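Local coordinates for lipoprotein (Mycoplasma mycoides subsp. capri, PDB 7ADK) that is probably a surface-attached peptidase of the PA clan, related to chymotrypsin-like proteases, at residues B[215-220]-B[705-710]; B[238-243]-B[801-806]; B[545-550]-B[577-582]. All coordinates share one frame; numbering follows the deposited sequence.

All three contacts are buried. Contacts 1 and 2 each join a loop from the region ahead of strand 289-293 to a loop from late in the chain. They lie side by side, their centres about 16 Å apart, and touch where Phe706 CZ meets Leu805 CD2 at 4.1 Å; both also reach Asp714 of strand 712-714. Contact 3, about 48 Å from contact 1 between centres and on the opposite side of the chain's centre, instead joins the end of strand 541-546 to helix 575-582. Contact 1 mixes a lysine-to-serine hydrogen bond with aliphatic packing, contact 2 pairs two aromatic rings, and contact 3 is wholly apolar.

Contact 1: B[215-220]-B[705-710]; sequences ENIKKF and SFIDKP
Lys218 and Ser705 supply the polar half of this contact between two irregular segments. The lysine chain is extended beyond CG and carries its ammonium group across to the serine, where NZ donates a hydrogen bond of 2.9 Å to Ser705 OG. With the hydroxyl swung opposite its own backbone N (chi1 -179°), OG is left beside the carbonyl, and both oxygens of the serine lie near the end of the lysine. Lys218 CE sits 3.2 Å from Ser705 O, while NZ is 3.5 Å from that same oxygen. Serine suits the place because it is small and offers an acceptor. Its OG also lies over the centre of the Phe706 ring, 4.3 Å above the plane, so one atom has the charged amine on one hand and an aromatic face on another.

The apolar half belongs to the two isoleucines, whose CA atoms, 6.3 Å apart, are the nearest pair across the segments. Ile707 directs its side chain at 215-220, and its CG1 lies against the carbonyl O of Ile217, though exactly how close is doubtful; the CG2 methyls of Ile217 and Ile707 meet at 4.3 Å. The methylene CG of Lys218 rests beside Ile707 CG1, also at 4.3 Å, so the lysine serves as an aliphatic chain before it serves as a charge.

The backbone presents Ile707 in a type I turn from Phe706 to Lys709, closed by a bond from Lys709 N to Phe706 O. Helix 176-192 adds to the packing, with Phe180 against Ile707 and Lys177 against Ile217.

Chemically, then, a long amphipathic side chain can pack against isoleucine along its stem and place the ammonium group of this buried lysine beside serine oxygens, which probably lowers the cost of burying the residue.

Contact 2: B[238-243]-B[801-806]; sequences KGFTLP and GDYKLG
Tyr803 meets Phe240 from its first side-chain carbon onward. CB lies next to Phe240 CZ at 3.3 Å, and CG follows at 3.5 Å from the same atom. Further along, Tyr803 CD1 lies at the edge of the phenylalanine ring, in its plane, 3.8 Å from Phe240 CE2, and Tyr803 CD2 is 3.9 Å from Phe240 CZ. The root of the tyrosine thus meets the far end of the phenylalanine. The two side chains cross at about a right angle, with ring planes inclined by 57° and centroids 5.4 Å apart, an oblique pairing. Setting CG opposite the backbone N (chi1 -178°) sends the tyrosine ring out toward Phe240. At the tip, OH hydrogen-bonds Asp714 OD2. Tyrosine suits the site by giving carbon to Phe240 and oxygen to the aspartate; phenylalanine, needing no polar partner, fills its buried place with a plain ring. Ile717 of helix 715-719 touches both rings, and Tyr743 of strand 737-747 touches Tyr803. The arrangement is an oblique phenylalanine-tyrosine pair joining two loops, packed against that helix and the mixed sheet of what is probably a PA-clan peptidase fold.

Contact 3: B[545-550]-B[577-582]; sequences VDFAKL and KLISKI
Strand 541-546 ends just ahead of Phe547 and the chain curls through a short 3-10 segment, bringing Phe547 CA to within 7.1 Å of Ile579 CA on helix 575-582. The curl is held by its own backbone bonds, Lys549 N to Asp546 O and Leu550 N to Phe547 O, and it turns Phe547 toward the helix. Ile579 and Ile582, three residues apart and so on neighbouring turns of the helix, receive it together.

Each isoleucine meets a different part of the phenylalanine. Ile579 takes the base: its chain is stretched out at chi2 170°, which carries CD1 to 3.7 Å from Phe547 CB, with CG1 close behind at 3.8 Å. Ile582 takes the far end of the ring, its CG2 methyl lying 3.8 Å from Phe547 CZ and 4.0 Å from CE1. The CG2 methyls of both isoleucines approach the ring at a slant. On the opposite side of the ring plane from Ile582 CG2, Val545 CG1 sits 3.6 Å above one face, displaced toward the rim, so the ring is held between its own strand and the helix.

Flat and large, phenylalanine can span two helix positions at once, and branched isoleucines offer methyls at different heights to meet it. Phe491 and Leu464, from strands 486-493 and 461-467, also touch Phe547, while Phe443 packs on Ile579 and Phe489 on Ile582; the contact thereby joins the helix to the antiparallel sheet.

With no hydrogen bond crossing between the segments, the union depends on hydrophobic burial and shape, and polar side chains such as Asp546 and Lys581 find their salt-bridge partners, Lys442 and Glu470, elsewhere.

Contact 1: B[215-220]-B[705-710]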
loop_
_atom_site.group_PDB
_atom_site.type_symbol
_atom_site.label_atom_id
_atom_site.label_comp_id
_atom_site.label_asym_id
_atom_site.label_seq_id
_atom_site.Cartn_x
_atom_site.Cartn_y
_atom_site.Cartn_z
ATOM N N GLU B 215 -14.558 47.838 -6.291
ATOM C CA GLU B 215 -15.734 47.015 -6.581
ATOM C C GLU B 215 -15.472 45.507 -6.387
ATOM O O GLU B 215 -16.360 44.779 -5.941
ATOM C CB GLU B 215 -16.199 47.309 -8.017
ATOM C CG GLU B 215 -17.164 48.489 -8.153
ATOM C CD GLU B 215 -16.789 49.756 -7.377
ATOM O OE1 GLU B 215 -17.581 50.173 -6.504
ATOM O OE2 GLU B 215 -15.740 50.367 -7.663
ATOM N N ASN B 216 -14.269 45.026 -6.693
ATOM C CA ASN B 216 -13.827 43.636 -6.536
ATOM C C ASN B 216 -12.303 43.631 -6.360
ATOM O O ASN B 216 -11.592 44.240 -7.152
ATOM C CB ASN B 216 -14.227 42.816 -7.772
ATOM C CG ASN B 216 -13.706 43.410 -9.070
ATOM O OD1 ASN B 216 -14.209 44.399 -9.575
ATOM N ND2 ASN B 216 -12.680 42.850 -9.654
ATOM N N ILE B 217 -11.770 42.882 -5.399
ATOM C CA ILE B 217 -10.502 43.257 -4.740
ATOM C C ILE B 217 -9.386 42.288 -5.141
ATOM O O ILE B 217 -9.630 41.096 -5.274
ATOM C CB ILE B 217 -10.724 43.272 -3.197
ATOM C CG1 ILE B 217 -11.627 44.444 -2.745
ATOM C CG2 ILE B 217 -9.435 43.220 -2.360
ATOM C CD1 ILE B 217 -10.945 45.795 -2.521
ATOM N N LYS B 218 -8.186 42.848 -5.368
ATOM C CA LYS B 218 -6.887 42.267 -5.795
ATOM C C LYS B 218 -5.772 43.244 -5.363
ATOM O O LYS B 218 -6.063 44.172 -4.611
ATOM C CB LYS B 218 -6.880 42.054 -7.323
ATOM C CG LYS B 218 -7.965 41.068 -7.739
ATOM C CD LYS B 218 -7.897 40.491 -9.143
ATOM C CE LYS B 218 -8.937 39.381 -9.173
ATOM N NZ LYS B 218 -8.944 38.560 -10.377
ATOM N N LYS B 219 -4.538 43.151 -5.876
ATOM C CA LYS B 219 -3.597 44.299 -5.922
ATOM C C LYS B 219 -2.624 44.188 -7.098
ATOM O O LYS B 219 -2.031 43.146 -7.296
ATOM C CB LYS B 219 -2.876 44.448 -4.572
ATOM C CG LYS B 219 -2.309 45.855 -4.350
ATOM C CD LYS B 219 -1.892 46.072 -2.892
ATOM C CE LYS B 219 -1.414 47.502 -2.636
ATOM N NZ LYS B 219 -1.090 47.711 -1.216
ATOM N N PHE B 220 -2.491 45.219 -7.917
ATOM C CA PHE B 220 -1.965 45.113 -9.288
ATOM C C PHE B 220 -0.503 44.646 -9.404
ATOM O O PHE B 220 -0.220 43.747 -10.190
ATOM C CB PHE B 220 -2.208 46.456 -10.005
ATOM C CG PHE B 220 -3.532 46.618 -10.749
ATOM C CD1 PHE B 220 -4.645 45.781 -10.521
ATOM C CD2 PHE B 220 -3.635 47.619 -11.729
ATOM C CE1 PHE B 220 -5.800 45.899 -11.303
ATOM C CE2 PHE B 220 -4.792 47.738 -12.509
ATOM C CZ PHE B 220 -5.872 46.869 -12.306
ATOM N N SER B 705 -8.728 33.600 -7.727
ATOM C CA SER B 705 -9.065 34.874 -8.382
ATOM C C SER B 705 -9.983 35.731 -7.515
ATOM O O SER B 705 -9.713 36.918 -7.337
ATOM C CB SER B 705 -9.692 34.644 -9.761
ATOM O OG SER B 705 -10.024 35.832 -10.445
ATOM N N PHE B 706 -11.081 35.171 -7.000
ATOM C CA PHE B 706 -12.089 35.930 -6.263
ATOM C C PHE B 706 -11.724 35.977 -4.783
ATOM O O PHE B 706 -11.852 35.009 -4.044
ATOM C CB PHE B 706 -13.468 35.332 -6.511
ATOM C CG PHE B 706 -13.864 35.377 -7.969
ATOM C CD1 PHE B 706 -14.181 36.601 -8.585
ATOM C CD2 PHE B 706 -13.839 34.199 -8.733
ATOM C CE1 PHE B 706 -14.472 36.629 -9.955
ATOM C CE2 PHE B 706 -14.163 34.226 -10.094
ATOM C CZ PHE B 706 -14.477 35.447 -10.708
ATOM N N ILE B 707 -11.207 37.113 -4.349
ATOM C CA ILE B 707 -10.386 37.195 -3.145
ATOM C C ILE B 707 -11.116 36.902 -1.830
ATOM O O ILE B 707 -10.607 36.159 -0.998
ATOM C CB ILE B 707 -9.663 38.549 -3.195
ATOM C CG1 ILE B 707 -8.567 38.536 -4.284
ATOM C CG2 ILE B 707 -9.112 38.971 -1.849
ATOM C CD1 ILE B 707 -7.704 37.294 -4.432
ATOM N N ASP B 708 -12.331 37.400 -1.657
ATOM C CA ASP B 708 -13.193 37.090 -0.515
ATOM C C ASP B 708 -13.933 35.736 -0.646
ATOM O O ASP B 708 -14.870 35.466 0.108
ATOM C CB ASP B 708 -14.125 38.277 -0.223
ATOM C CG ASP B 708 -15.142 38.638 -1.310
ATOM O OD1 ASP B 708 -15.049 38.177 -2.463
ATOM O OD2 ASP B 708 -16.056 39.430 -1.002
ATOM N N LYS B 709 -13.509 34.874 -1.585
ATOM C CA LYS B 709 -14.099 33.567 -1.908
ATOM C C LYS B 709 -12.996 32.498 -1.989
ATOM O O LYS B 709 -12.592 32.118 -3.089
ATOM C CB LYS B 709 -14.846 33.613 -3.248
ATOM C CG LYS B 709 -15.837 34.731 -3.522
ATOM C CD LYS B 709 -17.212 34.571 -2.934
ATOM C CE LYS B 709 -18.150 35.474 -3.717
ATOM N NZ LYS B 709 -19.556 35.360 -3.335
ATOM N N PRO B 710 -12.462 32.000 -0.862
ATOM C CA PRO B 710 -11.397 31.010 -0.904
ATOM C C PRO B 710 -11.767 29.798 -1.757
ATOM O O PRO B 710 -12.884 29.289 -1.688
ATOM C CB PRO B 710 -11.036 30.658 0.536
ATOM C CG PRO B 710 -12.197 31.201 1.352
ATOM C CD PRO B 710 -12.766 32.342 0.511
#

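Contact 2: B[238-243]-B[801-806]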
loop_
_atom_site.group_PDB
_atom_site.type_symbol
_atom_site.label_atom_id
_atom_site.label_comp_id
_atom_site.label_asym_id
_atom_site.label_seq_id
_atom_site.Cartn_x
_atom_site.Cartn_y
_atom_site.Cartn_z
ATOM N N LYS B 238 -6.420 49.968 -23.028
ATOM C CA LYS B 238 -7.001 48.789 -23.680
ATOM C C LYS B 238 -5.927 47.717 -23.915
ATOM O O LYS B 238 -4.803 48.047 -24.298
ATOM C CB LYS B 238 -7.616 49.281 -25.008
ATOM C CG LYS B 238 -8.369 48.269 -25.878
ATOM C CD LYS B 238 -8.788 48.942 -27.196
ATOM C CE LYS B 238 -9.636 48.058 -28.107
ATOM N NZ LYS B 238 -11.033 47.971 -27.688
ATOM N N GLY B 239 -6.323 46.448 -23.774
ATOM C CA GLY B 239 -5.537 45.239 -24.052
ATOM C C GLY B 239 -5.252 44.345 -22.833
ATOM O O GLY B 239 -5.392 44.765 -21.687
ATOM N N PHE B 240 -4.795 43.124 -23.087
ATOM C CA PHE B 240 -4.325 42.123 -22.127
ATOM C C PHE B 240 -2.910 41.629 -22.413
ATOM O O PHE B 240 -2.557 41.379 -23.562
ATOM C CB PHE B 240 -5.212 40.876 -22.176
ATOM C CG PHE B 240 -6.525 40.851 -21.445
ATOM C CD1 PHE B 240 -6.767 41.706 -20.362
ATOM C CD2 PHE B 240 -7.429 39.821 -21.742
ATOM C CE1 PHE B 240 -7.891 41.496 -19.562
ATOM C CE2 PHE B 240 -8.551 39.610 -20.939
ATOM C CZ PHE B 240 -8.757 40.434 -19.826
ATOM N N THR B 241 -2.140 41.347 -21.367
ATOM C CA THR B 241 -0.854 40.645 -21.472
ATOM C C THR B 241 -0.974 39.248 -20.867
ATOM O O THR B 241 -1.190 39.109 -19.667
ATOM C CB THR B 241 0.258 41.438 -20.774
ATOM O OG1 THR B 241 0.379 42.716 -21.346
ATOM C CG2 THR B 241 1.613 40.767 -20.915
ATOM N N LEU B 242 -0.773 38.207 -21.675
ATOM C CA LEU B 242 -0.726 36.804 -21.266
ATOM C C LEU B 242 0.747 36.362 -21.169
ATOM O O LEU B 242 1.466 36.509 -22.155
ATOM C CB LEU B 242 -1.527 35.992 -22.289
ATOM C CG LEU B 242 -1.474 34.473 -22.069
ATOM C CD1 LEU B 242 -2.859 33.872 -22.258
ATOM C CD2 LEU B 242 -0.530 33.790 -23.051
ATOM N N PRO B 243 1.240 35.891 -20.017
ATOM C CA PRO B 243 2.665 35.638 -19.781
ATOM C C PRO B 243 3.117 34.194 -20.052
ATOM O O PRO B 243 2.325 33.260 -19.956
ATOM C CB PRO B 243 2.867 35.979 -18.314
ATOM C CG PRO B 243 1.567 35.480 -17.720
ATOM C CD PRO B 243 0.522 35.834 -18.764
ATOM N N GLY B 801 -10.869 45.683 -18.832
ATOM C CA GLY B 801 -11.288 46.229 -20.120
ATOM C C GLY B 801 -12.670 45.748 -20.534
ATOM O O GLY B 801 -13.638 45.940 -19.803
ATOM N N ASP B 802 -12.786 45.126 -21.705
ATOM C CA ASP B 802 -14.044 44.532 -22.201
ATOM C C ASP B 802 -14.292 43.094 -21.670
ATOM O O ASP B 802 -15.298 42.462 -21.998
ATOM C CB ASP B 802 -14.051 44.581 -23.737
ATOM C CG ASP B 802 -15.423 44.319 -24.372
ATOM O OD1 ASP B 802 -16.455 44.743 -23.804
ATOM O OD2 ASP B 802 -15.477 43.737 -25.479
ATOM N N TYR B 803 -13.392 42.549 -20.848
ATOM C CA TYR B 803 -13.451 41.172 -20.341
ATOM C C TYR B 803 -14.482 40.949 -19.220
ATOM O O TYR B 803 -14.688 41.781 -18.339
ATOM C CB TYR B 803 -12.071 40.748 -19.862
ATOM C CG TYR B 803 -12.005 39.324 -19.353
ATOM C CD1 TYR B 803 -12.054 38.264 -20.270
ATOM C CD2 TYR B 803 -11.955 39.065 -17.964
ATOM C CE1 TYR B 803 -12.099 36.942 -19.805
ATOM C CE2 TYR B 803 -11.984 37.744 -17.505
ATOM C CZ TYR B 803 -12.083 36.682 -18.422
ATOM O OH TYR B 803 -12.171 35.406 -17.985
ATOM N N LYS B 804 -15.060 39.744 -19.206
ATOM C CA LYS B 804 -16.032 39.224 -18.243
ATOM C C LYS B 804 -15.855 37.708 -18.093
ATOM O O LYS B 804 -15.396 37.064 -19.025
ATOM C CB LYS B 804 -17.445 39.638 -18.680
ATOM C CG LYS B 804 -17.839 39.328 -20.141
ATOM C CD LYS B 804 -18.969 40.250 -20.619
ATOM C CE LYS B 804 -18.458 41.674 -20.914
ATOM N NZ LYS B 804 -19.539 42.681 -20.945
ATOM N N LEU B 805 -16.225 37.129 -16.948
ATOM C CA LEU B 805 -16.071 35.678 -16.720
ATOM C C LEU B 805 -16.925 34.847 -17.697
ATOM O O LEU B 805 -16.560 33.727 -18.035
ATOM C CB LEU B 805 -16.358 35.334 -15.243
ATOM C CG LEU B 805 -16.594 33.841 -14.915
ATOM C CD1 LEU B 805 -15.376 32.967 -15.169
ATOM C CD2 LEU B 805 -16.964 33.670 -13.457
ATOM N N GLY B 806 -18.036 35.385 -18.189
ATOM C CA GLY B 806 -18.942 34.702 -19.106
ATOM C C GLY B 806 -19.936 33.785 -18.404
ATOM O O GLY B 806 -19.571 32.954 -17.574
#

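Contact 3: B[545-550]-B[577-582]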
loop_
_atom_site.group_PDB
_atom_site.type_symbol
_atom_site.label_atom_id
_atom_site.label_comp_id
_atom_site.label_asym_id
_atom_site.label_seq_id
_atom_site.Cartn_x
_atom_site.Cartn_y
_atom_site.Cartn_z
ATOM N N VAL B 545 -20.453 5.040 -24.802
ATOM C CA VAL B 545 -20.154 3.616 -24.904
ATOM C C VAL B 545 -21.426 2.848 -25.254
ATOM O O VAL B 545 -22.412 2.891 -24.519
ATOM C CB VAL B 545 -19.499 3.098 -23.618
ATOM C CG1 VAL B 545 -19.100 1.647 -23.778
ATOM C CG2 VAL B 545 -18.247 3.871 -23.226
ATOM N N ASP B 546 -21.420 2.129 -26.376
ATOM C CA ASP B 546 -22.562 1.341 -26.855
ATOM C C ASP B 546 -22.338 -0.153 -26.596
ATOM O O ASP B 546 -21.742 -0.866 -27.403
ATOM C CB ASP B 546 -22.828 1.685 -28.328
ATOM C CG ASP B 546 -24.130 1.103 -28.899
ATOM O OD1 ASP B 546 -24.742 0.209 -28.290
ATOM O OD2 ASP B 546 -24.564 1.612 -29.955
ATOM N N PHE B 547 -22.774 -0.635 -25.421
ATOM C CA PHE B 547 -22.508 -2.016 -25.010
ATOM C C PHE B 547 -23.225 -3.063 -25.878
ATOM O O PHE B 547 -22.736 -4.185 -25.997
ATOM C CB PHE B 547 -22.884 -2.209 -23.543
ATOM C CG PHE B 547 -22.029 -1.426 -22.572
ATOM C CD1 PHE B 547 -20.676 -1.789 -22.405
ATOM C CD2 PHE B 547 -22.571 -0.355 -21.851
ATOM C CE1 PHE B 547 -19.869 -1.067 -21.509
ATOM C CE2 PHE B 547 -21.764 0.361 -20.944
ATOM C CZ PHE B 547 -20.416 0.001 -20.786
ATOM N N ALA B 548 -24.324 -2.706 -26.562
ATOM C CA ALA B 548 -24.999 -3.594 -27.509
ATOM C C ALA B 548 -24.159 -3.893 -28.767
ATOM O O ALA B 548 -24.463 -4.836 -29.502
ATOM C CB ALA B 548 -26.346 -3.002 -27.886
ATOM N N LYS B 549 -23.061 -3.154 -28.990
ATOM C CA LYS B 549 -21.966 -3.533 -29.893
ATOM C C LYS B 549 -20.590 -3.487 -29.226
ATOM O O LYS B 549 -19.608 -3.169 -29.869
ATOM C CB LYS B 549 -22.040 -2.828 -31.258
ATOM C CG LYS B 549 -21.941 -1.301 -31.221
ATOM C CD LYS B 549 -21.758 -0.726 -32.626
ATOM C CE LYS B 549 -22.150 0.738 -32.671
ATOM N NZ LYS B 549 -21.854 1.387 -33.943
ATOM N N LEU B 550 -20.504 -3.856 -27.952
ATOM C CA LEU B 550 -19.269 -4.363 -27.333
ATOM C C LEU B 550 -19.447 -5.799 -26.825
ATOM O O LEU B 550 -18.483 -6.559 -26.790
ATOM C CB LEU B 550 -18.805 -3.465 -26.179
ATOM C CG LEU B 550 -18.210 -2.107 -26.547
ATOM C CD1 LEU B 550 -17.871 -1.362 -25.278
ATOM C CD2 LEU B 550 -16.932 -2.227 -27.361
ATOM N N LYS B 577 -28.480 -8.549 -18.228
ATOM C CA LYS B 577 -27.884 -8.733 -16.902
ATOM C C LYS B 577 -26.401 -8.392 -16.882
ATOM O O LYS B 577 -25.946 -7.763 -15.942
ATOM C CB LYS B 577 -28.139 -10.153 -16.393
ATOM C CG LYS B 577 -29.604 -10.350 -16.007
ATOM C CD LYS B 577 -29.856 -11.639 -15.225
ATOM C CE LYS B 577 -29.612 -12.925 -16.008
ATOM N NZ LYS B 577 -30.622 -13.164 -17.046
ATOM N N LEU B 578 -25.652 -8.711 -17.924
ATOM C CA LEU B 578 -24.245 -8.362 -18.026
ATOM C C LEU B 578 -24.042 -6.848 -18.132
ATOM O O LEU B 578 -23.183 -6.316 -17.451
ATOM C CB LEU B 578 -23.590 -9.130 -19.153
ATOM C CG LEU B 578 -22.113 -8.990 -19.337
ATOM C CD1 LEU B 578 -21.341 -9.257 -18.196
ATOM C CD2 LEU B 578 -21.601 -9.808 -20.374
ATOM N N ILE B 579 -24.878 -6.115 -18.869
ATOM C CA ILE B 579 -24.838 -4.640 -18.886
ATOM C C ILE B 579 -25.190 -4.059 -17.515
ATOM O O ILE B 579 -24.580 -3.084 -17.081
ATOM C CB ILE B 579 -25.716 -4.067 -20.021
ATOM C CG1 ILE B 579 -25.071 -4.423 -21.372
ATOM C CG2 ILE B 579 -25.888 -2.547 -19.913
ATOM C CD1 ILE B 579 -25.930 -4.142 -22.598
ATOM N N SER B 580 -26.109 -4.676 -16.787
ATOM C CA SER B 580 -26.433 -4.246 -15.431
ATOM C C SER B 580 -25.305 -4.521 -14.442
ATOM O O SER B 580 -25.005 -3.645 -13.652
ATOM C CB SER B 580 -27.731 -4.877 -14.953
ATOM O OG SER B 580 -28.790 -4.521 -15.809
ATOM N N LYS B 581 -24.609 -5.661 -14.522
ATOM C CA LYS B 581 -23.416 -5.951 -13.705
ATOM C C LYS B 581 -22.218 -5.073 -14.074
ATOM O O LYS B 581 -21.485 -4.672 -13.179
ATOM C CB LYS B 581 -23.063 -7.444 -13.788
ATOM C CG LYS B 581 -24.068 -8.365 -13.091
ATOM C CD LYS B 581 -24.111 -8.275 -11.559
ATOM C CE LYS B 581 -22.852 -8.815 -10.877
ATOM N NZ LYS B 581 -23.001 -8.837 -9.416
ATOM N N ILE B 582 -22.034 -4.670 -15.328
ATOM C CA ILE B 582 -21.033 -3.680 -15.754
ATOM C C ILE B 582 -21.319 -2.303 -15.143
ATOM O O ILE B 582 -20.466 -1.695 -14.497
ATOM C CB ILE B 582 -20.974 -3.605 -17.304
ATOM C CG1 ILE B 582 -20.299 -4.862 -17.872
ATOM C CG2 ILE B 582 -20.192 -2.381 -17.784
ATOM C CD1 ILE B 582 -20.554 -5.115 -19.357
#